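Local coordinates for protein FeeM (Uncultured bacterium, PDB 2G0B) that probably joins a long-chain acyl group, delivered by an acyl carrier protein, to the amino group of tyrosine, making N-acyl amino acids such as N-dodecanoyl-L-tyrosine, at residues 6-17 / 51-61; 99-107 / 117-125. All blocks are in the same frame, centred on the assembly; numbering follows the deposited sequence.

Contact 1. Residues 6-17 / 51-61; sequences RKVARILVAPNE and TFGLFNGEVLY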
loop_
_atom_site.group_PDB
_atom_site.type_symbol
_atom_site.label_atom_id
_atom_site.label_comp_id
_atom_site.label_asym_id
_atom_site.label_seq_id
_atom_site.Cartn_x
_atom_site.Cartn_y
_atom_site.Cartn_z
ATOM N N ARG A 6 -3.942 11.702 19.280
ATOM C CA ARG A 6 -5.241 11.157 18.907
ATOM C C ARG A 6 -5.207 10.754 17.444
ATOM O O ARG A 6 -5.483 11.568 16.568
ATOM C CB ARG A 6 -6.341 12.192 19.152
ATOM C CG ARG A 6 -7.753 11.697 18.877
ATOM C CD ARG A 6 -8.829 12.648 19.334
ATOM N NE ARG A 6 -10.170 12.102 19.124
ATOM C CZ ARG A 6 -11.153 12.151 20.037
ATOM N NH1 ARG A 6 -10.943 12.723 21.230
ATOM N NH2 ARG A 6 -12.351 11.640 19.757
ATOM N N LYS A 7 -4.839 9.502 17.180
ATOM C CA LYS A 7 -4.715 9.006 15.806
ATOM C C LYS A 7 -5.904 8.140 15.410
ATOM O O LYS A 7 -6.209 7.159 16.079
ATOM C CB LYS A 7 -3.399 8.221 15.609
ATOM C CG LYS A 7 -2.193 8.773 16.361
ATOM C CD LYS A 7 -1.613 9.980 15.654
ATOM C CE LYS A 7 -0.146 10.144 15.960
ATOM N NZ LYS A 7 0.575 10.765 14.817
ATOM N N VAL A 8 -6.575 8.507 14.318
ATOM C CA VAL A 8 -7.726 7.739 13.830
ATOM C C VAL A 8 -7.465 7.142 12.447
ATOM O O VAL A 8 -7.169 7.862 11.508
ATOM C CB VAL A 8 -9.031 8.601 13.767
ATOM C CG1 VAL A 8 -10.236 7.729 13.435
ATOM C CG2 VAL A 8 -9.261 9.352 15.061
ATOM N N ALA A 9 -7.585 5.824 12.334
ATOM C CA ALA A 9 -7.493 5.147 11.043
ATOM C C ALA A 9 -8.860 4.600 10.619
ATOM O O ALA A 9 -9.479 3.824 11.352
ATOM C CB ALA A 9 -6.470 4.038 11.099
ATOM N N ARG A 10 -9.330 5.014 9.439
ATOM C CA ARG A 10 -10.644 4.581 8.931
ATOM C C ARG A 10 -10.735 4.531 7.386
ATOM O O ARG A 10 -9.845 5.013 6.691
ATOM C CB ARG A 10 -11.753 5.462 9.500
ATOM C CG ARG A 10 -11.747 6.858 8.975
ATOM C CD ARG A 10 -12.950 7.645 9.363
ATOM N NE ARG A 10 -12.999 8.908 8.650
ATOM C CZ ARG A 10 -12.798 10.089 9.213
ATOM N NH1 ARG A 10 -12.536 10.186 10.515
ATOM N NH2 ARG A 10 -12.859 11.180 8.480
ATOM N N ILE A 11 -11.808 3.928 6.872
ATOM C CA ILE A 11 -12.057 3.887 5.432
ATOM C C ILE A 11 -12.455 5.274 4.970
ATOM O O ILE A 11 -13.262 5.924 5.610
ATOM C CB ILE A 11 -13.181 2.852 5.097
ATOM C CG1 ILE A 11 -12.655 1.418 5.255
ATOM C CG2 ILE A 11 -13.730 3.066 3.683
ATOM C CD1 ILE A 11 -13.732 0.326 5.185
ATOM N N LEU A 12 -11.860 5.745 3.885
ATOM C CA LEU A 12 -12.211 7.053 3.356
ATOM C C LEU A 12 -13.419 6.957 2.426
ATOM O O LEU A 12 -13.380 6.255 1.418
ATOM C CB LEU A 12 -11.015 7.689 2.651
ATOM C CG LEU A 12 -9.799 7.966 3.538
ATOM C CD1 LEU A 12 -8.820 8.830 2.809
ATOM C CD2 LEU A 12 -10.198 8.618 4.857
ATOM N N VAL A 13 -14.490 7.669 2.773
ATOM C CA VAL A 13 -15.771 7.551 2.058
ATOM C C VAL A 13 -16.193 8.864 1.373
ATOM O O VAL A 13 -16.598 8.858 0.209
ATOM C CB VAL A 13 -16.902 7.033 3.005
ATOM C CG1 VAL A 13 -18.264 7.041 2.306
ATOM C CG2 VAL A 13 -16.577 5.632 3.509
ATOM N N ALA A 14 -16.085 9.977 2.096
ATOM C CA ALA A 14 -16.455 11.291 1.559
ATOM C C ALA A 14 -15.486 11.774 0.453
ATOM O O ALA A 14 -14.277 11.653 0.601
ATOM C CB ALA A 14 -16.538 12.306 2.679
ATOM N N PRO A 15 -16.032 12.308 -0.651
ATOM C CA PRO A 15 -15.226 12.818 -1.775
ATOM C C PRO A 15 -14.109 13.798 -1.393
ATOM O O PRO A 15 -13.066 13.793 -2.040
ATOM C CB PRO A 15 -16.264 13.523 -2.645
ATOM C CG PRO A 15 -17.505 12.779 -2.391
ATOM C CD PRO A 15 -17.478 12.419 -0.933
ATOM N N ASN A 16 -14.329 14.617 -0.365
ATOM C CA ASN A 16 -13.312 15.567 0.096
ATOM C C ASN A 16 -12.152 14.907 0.860
ATOM O O ASN A 16 -11.039 15.430 0.879
ATOM C CB ASN A 16 -13.944 16.720 0.904
ATOM C CG ASN A 16 -14.613 16.255 2.201
ATOM O OD1 ASN A 16 -14.694 15.064 2.486
ATOM N ND2 ASN A 16 -15.089 17.209 2.991
ATOM N N GLU A 17 -12.432 13.752 1.471
ATOM C CA GLU A 17 -11.413 12.961 2.161
ATOM C C GLU A 17 -10.520 12.247 1.167
ATOM O O GLU A 17 -9.318 12.108 1.388
ATOM C CB GLU A 17 -12.056 11.945 3.094
ATOM C CG GLU A 17 -13.002 12.566 4.101
ATOM C CD GLU A 17 -13.281 11.679 5.307
ATOM O OE1 GLU A 17 -13.085 10.445 5.231
ATOM O OE2 GLU A 17 -13.724 12.224 6.334
ATOM N N THR A 51 -9.853 2.948 -0.240
ATOM C CA THR A 51 -8.868 3.865 0.333
ATOM C C THR A 51 -9.030 4.002 1.852
ATOM O O THR A 51 -10.133 4.222 2.358
ATOM C CB THR A 51 -8.960 5.257 -0.336
ATOM O OG1 THR A 51 -8.740 5.140 -1.745
ATOM C CG2 THR A 51 -7.820 6.160 0.130
ATOM N N PHE A 52 -7.923 3.860 2.570
ATOM C CA PHE A 52 -7.896 4.076 4.006
ATOM C C PHE A 52 -7.201 5.402 4.298
ATOM O O PHE A 52 -6.450 5.913 3.461
ATOM C CB PHE A 52 -7.163 2.935 4.710
ATOM C CG PHE A 52 -7.757 1.591 4.457
ATOM C CD1 PHE A 52 -8.899 1.181 5.130
ATOM C CD2 PHE A 52 -7.179 0.727 3.548
ATOM C CE1 PHE A 52 -9.455 -0.073 4.894
ATOM C CE2 PHE A 52 -7.730 -0.523 3.305
ATOM C CZ PHE A 52 -8.872 -0.923 3.978
ATOM N N GLY A 53 -7.462 5.961 5.474
ATOM C CA GLY A 53 -6.862 7.213 5.866
ATOM C C GLY A 53 -6.427 7.220 7.313
ATOM O O GLY A 53 -6.900 6.428 8.123
ATOM N N LEU A 54 -5.520 8.129 7.632
ATOM C CA LEU A 54 -4.978 8.251 8.960
ATOM C C LEU A 54 -5.070 9.692 9.372
ATOM O O LEU A 54 -4.527 10.570 8.704
ATOM C CB LEU A 54 -3.526 7.791 8.973
ATOM C CG LEU A 54 -2.837 7.550 10.316
ATOM C CD1 LEU A 54 -3.679 6.697 11.243
ATOM C CD2 LEU A 54 -1.490 6.914 10.095
ATOM N N PHE A 55 -5.747 9.929 10.492
ATOM C CA PHE A 55 -6.073 11.274 10.946
ATOM C C PHE A 55 -5.389 11.644 12.250
ATOM O O PHE A 55 -5.468 10.910 13.239
ATOM C CB PHE A 55 -7.584 11.418 11.130
ATOM C CG PHE A 55 -8.363 11.277 9.870
ATOM C CD1 PHE A 55 -8.787 10.030 9.437
ATOM C CD2 PHE A 55 -8.704 12.393 9.127
ATOM C CE1 PHE A 55 -9.489 9.903 8.290
ATOM C CE2 PHE A 55 -9.420 12.267 7.978
ATOM C CZ PHE A 55 -9.815 11.024 7.558
ATOM N N ASN A 56 -4.740 12.801 12.253
ATOM C CA ASN A 56 -4.233 13.389 13.475
ATOM C C ASN A 56 -5.269 14.340 13.998
ATOM O O ASN A 56 -5.321 15.498 13.580
ATOM C CB ASN A 56 -2.940 14.151 13.216
ATOM C CG ASN A 56 -1.998 14.102 14.384
ATOM O OD1 ASN A 56 -2.422 13.974 15.539
ATOM N ND2 ASN A 56 -0.697 14.202 14.099
ATOM N N GLY A 57 -6.127 13.836 14.884
ATOM C CA GLY A 57 -7.188 14.623 15.464
ATOM C C GLY A 57 -8.033 15.278 14.407
ATOM O O GLY A 57 -8.242 16.500 14.440
ATOM N N GLU A 58 -8.452 14.470 13.432
ATOM C CA GLU A 58 -9.353 14.886 12.336
ATOM C C GLU A 58 -8.735 15.540 11.085
ATOM O O GLU A 58 -9.433 15.715 10.095
ATOM C CB GLU A 58 -10.543 15.706 12.846
ATOM C CG GLU A 58 -11.739 14.852 13.207
ATOM C CD GLU A 58 -12.649 15.556 14.163
ATOM O OE1 GLU A 58 -12.170 16.484 14.857
ATOM O OE2 GLU A 58 -13.850 15.204 14.221
ATOM N N VAL A 59 -7.457 15.917 11.127
ATOM C CA VAL A 59 -6.780 16.270 9.878
ATOM C C VAL A 59 -6.060 15.062 9.332
ATOM O O VAL A 59 -5.428 14.322 10.071
ATOM C CB VAL A 59 -5.863 17.551 9.944
ATOM C CG1 VAL A 59 -6.359 18.525 10.972
ATOM C CG2 VAL A 59 -4.426 17.201 10.183
ATOM N N LEU A 60 -6.236 14.828 8.039
ATOM C CA LEU A 60 -5.697 13.654 7.382
ATOM C C LEU A 60 -4.239 13.851 7.112
ATOM O O LEU A 60 -3.845 14.861 6.522
ATOM C CB LEU A 60 -6.447 13.400 6.074
ATOM C CG LEU A 60 -6.112 12.156 5.261
ATOM C CD1 LEU A 60 -6.646 10.929 5.928
ATOM C CD2 LEU A 60 -6.686 12.285 3.887
ATOM N N TYR A 61 -3.425 12.895 7.548
ATOM C CA TYR A 61 -1.994 12.987 7.323
ATOM C C TYR A 61 -1.393 11.815 6.579
ATOM O O TYR A 61 -0.280 11.910 6.074
ATOM C CB TYR A 61 -1.225 13.292 8.621
ATOM C CG TYR A 61 -1.111 12.168 9.634
ATOM C CD1 TYR A 61 -0.000 11.317 9.644
ATOM C CD2 TYR A 61 -2.062 12.018 10.649
ATOM C CE1 TYR A 61 0.134 10.315 10.603
ATOM C CE2 TYR A 61 -1.938 11.020 11.619
ATOM C CZ TYR A 61 -0.836 10.176 11.592
ATOM O OH TYR A 61 -0.701 9.184 12.530
#
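R10 lays its guanidinium flat on the ring of F55, the two planes 20° apart and the centres 3.9 Å from each other, an off-centre cation-pi stack. CB leaves the strand on the same face as F55 CB. CG sits between backbone N and carbonyl carbon (chi1 70°) and passes F55 CE1 at 3.9 Å; from there the chain runs extended, with R10 NE near F55 CE1, R10 CZ over the bond between CE1 and CZ of F55, and R10 NH2 3.2 Å from F55 CZ. NH2 also forms a salt bridge with E17 OE2 (2.5 Å), on the syn side but 33° out of the carboxylate plane. L60 CD1 lies over the opposite face of the ring, toward the rim, and L12 CD2 touches its edge. Beneath this group strands 7-11 and 51-56 run antiparallel: V8 pairs with F55 and R10 with G53 through two hydrogen bonds each, and L12 N continues the pattern to T51 O. On the other face of the sheet, A9 CB packs against L54 CD1, while K7 NZ donates a hydrogen bond to Y61 OH (3.1 Å). The ring and the carboxylate probably hold the R10 guanidinium in place, which would link the edge strand to the first turn of helix 15-31.

Contact 2. Residues 99-107 / 117-125; sequences QFAMDHTLY and PFEAASLFT. With NLT (N-dodecanoyl-L-tyrosine), chain I.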
loop_
_atom_site.group_PDB
_atom_site.type_symbol
_atom_site.label_atom_id
_atom_site.label_comp_id
_atom_site.label_asym_id
_atom_site.label_seq_id
_atom_site.Cartn_x
_atom_site.Cartn_y
_atom_site.Cartn_z
ATOM N N GLN A 99 -0.592 3.385 -3.406
ATOM C CA GLN A 99 -0.760 4.805 -3.002
ATOM C C GLN A 99 -0.596 5.052 -1.492
ATOM O O GLN A 99 -1.367 5.800 -0.877
ATOM C CB GLN A 99 -2.089 5.401 -3.518
ATOM C CG GLN A 99 -2.262 5.390 -5.032
ATOM C CD GLN A 99 -1.669 6.617 -5.731
ATOM O OE1 GLN A 99 -0.521 6.587 -6.192
ATOM N NE2 GLN A 99 -2.462 7.671 -5.849
ATOM N N PHE A 100 0.401 4.398 -0.908
ATOM C CA PHE A 100 0.758 4.610 0.478
ATOM C C PHE A 100 1.583 5.892 0.586
ATOM O O PHE A 100 2.616 6.038 -0.080
ATOM C CB PHE A 100 1.544 3.409 1.005
ATOM C CG PHE A 100 2.151 3.621 2.362
ATOM C CD1 PHE A 100 1.397 4.113 3.409
ATOM C CD2 PHE A 100 3.473 3.301 2.593
ATOM C CE1 PHE A 100 1.953 4.305 4.641
ATOM C CE2 PHE A 100 4.038 3.488 3.833
ATOM C CZ PHE A 100 3.279 3.990 4.856
ATOM N N ALA A 101 1.108 6.822 1.408
ATOM C CA ALA A 101 1.761 8.111 1.577
ATOM C C ALA A 101 1.442 8.693 2.928
ATOM O O ALA A 101 0.343 8.518 3.435
ATOM C CB ALA A 101 1.339 9.082 0.467
ATOM N N MET A 102 2.437 9.350 3.525
ATOM C CA MET A 102 2.283 10.062 4.788
ATOM C C MET A 102 2.839 11.452 4.589
ATOM O O MET A 102 3.846 11.620 3.911
ATOM C CB MET A 102 3.072 9.372 5.915
ATOM C CG MET A 102 2.865 7.864 6.054
ATOM S SD MET A 102 1.753 7.463 7.361
ATOM C CE MET A 102 2.688 7.937 8.802
ATOM N N ASP A 103 2.191 12.449 5.176
ATOM C CA ASP A 103 2.696 13.819 5.142
ATOM C C ASP A 103 3.479 14.105 6.427
ATOM O O ASP A 103 2.885 14.245 7.506
ATOM C CB ASP A 103 1.537 14.812 4.978
ATOM C CG ASP A 103 2.010 16.256 4.743
ATOM O OD1 ASP A 103 3.232 16.498 4.584
ATOM O OD2 ASP A 103 1.216 17.217 4.694
ATOM N N HIS A 104 4.807 14.223 6.296
ATOM C CA HIS A 104 5.707 14.382 7.450
ATOM C C HIS A 104 5.522 15.709 8.214
ATOM O O HIS A 104 5.932 15.827 9.378
ATOM C CB HIS A 104 7.182 14.184 7.030
ATOM C CG HIS A 104 7.849 15.438 6.530
ATOM N ND1 HIS A 104 7.848 15.803 5.199
ATOM C CD2 HIS A 104 8.527 16.415 7.186
ATOM C CE1 HIS A 104 8.493 16.948 5.057
ATOM N NE2 HIS A 104 8.916 17.340 6.248
ATOM N N THR A 105 4.920 16.700 7.556
ATOM C CA THR A 105 4.706 18.002 8.178
ATOM C C THR A 105 3.535 17.982 9.148
ATOM O O THR A 105 3.516 18.741 10.110
ATOM C CB THR A 105 4.507 19.114 7.118
ATOM O OG1 THR A 105 3.416 18.768 6.262
ATOM C CG2 THR A 105 5.691 19.185 6.172
ATOM N N LEU A 106 2.573 17.096 8.900
ATOM C CA LEU A 106 1.339 17.048 9.691
ATOM C C LEU A 106 1.403 16.063 10.850
ATOM O O LEU A 106 0.449 15.942 11.610
ATOM C CB LEU A 106 0.141 16.710 8.808
ATOM C CG LEU A 106 -0.258 17.692 7.718
ATOM C CD1 LEU A 106 -1.246 17.033 6.773
ATOM C CD2 LEU A 106 -0.845 18.957 8.317
ATOM N N TYR A 107 2.499 15.319 10.960
ATOM C CA TYR A 107 2.685 14.461 12.126
ATOM C C TYR A 107 4.052 14.550 12.710
ATOM O O TYR A 107 5.064 14.491 11.994
ATOM C CB TYR A 107 2.286 13.002 11.861
ATOM C CG TYR A 107 3.284 12.149 11.097
ATOM C CD1 TYR A 107 3.479 12.325 9.729
ATOM C CD2 TYR A 107 3.968 11.110 11.726
ATOM C CE1 TYR A 107 4.357 11.508 9.005
ATOM C CE2 TYR A 107 4.856 10.280 11.005
ATOM C CZ TYR A 107 5.049 10.500 9.648
ATOM O OH TYR A 107 5.917 9.699 8.920
ATOM N N PRO A 117 7.923 4.208 7.931
ATOM C CA PRO A 117 6.729 3.380 7.661
ATOM C C PRO A 117 6.059 2.719 8.882
ATOM O O PRO A 117 4.875 2.413 8.786
ATOM C CB PRO A 117 7.254 2.287 6.703
ATOM C CG PRO A 117 8.524 2.831 6.138
ATOM C CD PRO A 117 9.120 3.697 7.228
ATOM N N PHE A 118 6.772 2.492 9.988
ATOM C CA PHE A 118 6.145 1.823 11.154
ATOM C C PHE A 118 5.252 2.742 11.986
ATOM O O PHE A 118 4.749 2.350 13.043
ATOM C CB PHE A 118 7.176 1.115 12.043
ATOM C CG PHE A 118 8.240 2.017 12.578
ATOM C CD1 PHE A 118 8.097 2.625 13.825
ATOM C CD2 PHE A 118 9.413 2.228 11.855
ATOM C CE1 PHE A 118 9.114 3.459 14.342
ATOM C CE2 PHE A 118 10.417 3.050 12.340
ATOM C CZ PHE A 118 10.275 3.673 13.593
ATOM N N GLU A 119 5.062 3.964 11.508
ATOM C CA GLU A 119 4.138 4.896 12.130
ATOM C C GLU A 119 2.824 4.850 11.380
ATOM O O GLU A 119 1.903 5.608 11.677
ATOM C CB GLU A 119 4.731 6.291 12.126
ATOM C CG GLU A 119 6.157 6.293 12.631
ATOM C CD GLU A 119 6.843 7.614 12.442
ATOM O OE1 GLU A 119 7.245 7.898 11.288
ATOM O OE2 GLU A 119 6.980 8.373 13.452
ATOM N N ALA A 120 2.760 3.952 10.392
ATOM C CA ALA A 120 1.543 3.662 9.649
ATOM C C ALA A 120 1.015 2.267 10.018
ATOM O O ALA A 120 0.256 1.649 9.257
ATOM C CB ALA A 120 1.802 3.747 8.183
ATOM N N ALA A 121 1.411 1.791 11.198
ATOM C CA ALA A 121 1.009 0.484 11.702
ATOM C C ALA A 121 -0.516 0.277 11.706
ATOM O O ALA A 121 -0.998 -0.800 11.361
ATOM C CB ALA A 121 1.583 0.261 13.092
ATOM N N SER A 122 -1.269 1.312 12.075
ATOM C CA SER A 122 -2.727 1.190 12.135
ATOM C C SER A 122 -3.336 1.148 10.746
ATOM O O SER A 122 -4.348 0.504 10.547
ATOM C CB SER A 122 -3.352 2.304 12.973
ATOM O OG SER A 122 -3.276 3.539 12.297
ATOM N N LEU A 123 -2.696 1.812 9.782
ATOM C CA LEU A 123 -3.103 1.704 8.379
ATOM C C LEU A 123 -2.864 0.284 7.852
ATOM O O LEU A 123 -3.676 -0.246 7.101
ATOM C CB LEU A 123 -2.350 2.710 7.510
ATOM C CG LEU A 123 -2.860 4.150 7.412
ATOM C CD1 LEU A 123 -1.902 4.983 6.585
ATOM C CD2 LEU A 123 -4.241 4.214 6.828
ATOM N N PHE A 124 -1.746 -0.323 8.264
ATOM C CA PHE A 124 -1.393 -1.682 7.843
ATOM C C PHE A 124 -2.337 -2.720 8.423
ATOM O O PHE A 124 -2.726 -3.659 7.728
ATOM C CB PHE A 124 0.045 -2.026 8.232
ATOM C CG PHE A 124 1.094 -1.259 7.473
ATOM C CD1 PHE A 124 2.394 -1.182 7.963
ATOM C CD2 PHE A 124 0.799 -0.627 6.271
ATOM C CE1 PHE A 124 3.376 -0.481 7.277
ATOM C CE2 PHE A 124 1.786 0.077 5.576
ATOM C CZ PHE A 124 3.069 0.146 6.080
ATOM N N THR A 125 -2.707 -2.554 9.694
ATOM C CA THR A 125 -3.671 -3.457 10.333
ATOM C C THR A 125 -4.992 -3.470 9.577
ATOM O O THR A 125 -5.624 -4.525 9.410
ATOM C CB THR A 125 -3.943 -3.069 11.798
ATOM O OG1 THR A 125 -2.728 -2.687 12.449
ATOM C CG2 THR A 125 -4.343 -4.273 12.544
HETATM N N NLT I . 4.130 1.893 -3.946
HETATM C C1 NLT I . 3.706 1.945 -2.677
HETATM O OL NLT I . 3.055 2.877 -2.217
HETATM C C2 NLT I . 4.101 0.770 -1.798
HETATM C C3 NLT I . 2.948 0.269 -0.918
HETATM C C4 NLT I . 3.463 -0.496 0.312
HETATM C C5 NLT I . 2.309 -0.970 1.202
HETATM C C6 NLT I . 2.739 -2.021 2.226
HETATM C C7 NLT I . 1.534 -2.735 2.844
HETATM C C8 NLT I . 1.908 -3.415 4.155
HETATM C C9 NLT I . 0.744 -4.201 4.778
HETATM C C10 NLT I . 1.290 -5.504 5.360
HETATM C C11 NLT I . 0.221 -6.449 5.907
HETATM C C12 NLT I . 0.882 -7.566 6.717
HETATM C CA NLT I . 3.958 2.965 -4.928
HETATM C CB NLT I . 4.603 2.571 -6.253
HETATM C CG NLT I . 6.065 2.960 -6.296
HETATM C CD2 NLT I . 6.445 4.288 -6.153
HETATM C CE2 NLT I . 7.783 4.635 -6.193
HETATM C CZ NLT I . 8.740 3.660 -6.392
HETATM C CE1 NLT I . 8.367 2.330 -6.531
HETATM C CD1 NLT I . 7.028 1.979 -6.485
HETATM O OH NLT I . 10.021 3.997 -6.434
HETATM C C NLT I . 2.515 3.254 -5.218
HETATM O O NLT I . 1.715 2.294 -5.243
HETATM O O2 NLT I . 2.157 4.442 -5.428
#
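A120 CB meets CE1 and CZ of F100, each at 3.6 Å, at the centre of the apolar contacts, where F100 projects from strand 99-102 toward the start of helix 121-125. The F124 ring approaches over one face of F100, obliquely, with planes 54° apart and centroids separated by 5.4 Å; L123 CD1 and P117 CB lie farther off, near the F100 ring edge. M102 comes from the same side of the strand. Its chain bends at chi2 and chi3, which brings SD to 3.8 Å from A120 CB and turns CE toward the E119 carbonyl.

Among polar contacts, Y107 OH gives a long hydrogen bond of 3.3 Å to E119 OE1, meeting it from above the carboxylate plane. The carboxylate lies beside the edge of the tyrosine ring, its plane turned 64° from the ring's, and its other oxygen, OE2, accepts from V110 N. This ties the loop after the strand to the 3-10 turn ahead of the helix.

Ligand contacts follow the same two segments. Q99 N donates to the carboxylate O of N-dodecanoyl-L-tyrosine at 3.1 Å, and F100 N makes a weak bond to the amide oxygen OL. Farther along the acyl chain, C8 rests over one face of the F124 ring, 3.7 Å from CD2, while A120 O lies over the opposite face. A central strand whose backbone amides face the bound product, with a helix packed beside it, is consistent with the GNAT-type acetyltransferase fold, as the clan of this family suggests; here the site accommodates a dodecanoyl chain.

In the fold
The centres of the two contacts lie 11 Å apart, joined through strand 59-68, which pairs with 49-56 on one side and 94-102 on the other. Y61 O meets D103 N at 2.7 Å, a probable hydrogen bond, and N56 ND2 approaches L106 O at 3.2 Å; the rings of Y61 and Y107 also meet. Helix 121-133 spans both: S122 OG packs on L54 CD1, and L123 touches F52 and L54 while also facing F100. Only contact 2 holds residues of the product pocket, whereas the F52 side chain of contact 1 stays about 9 Å from the ligand. Contact 1 thus lies at one edge of the sheet, while contact 2 packs a helix on an inner strand beside the ligand.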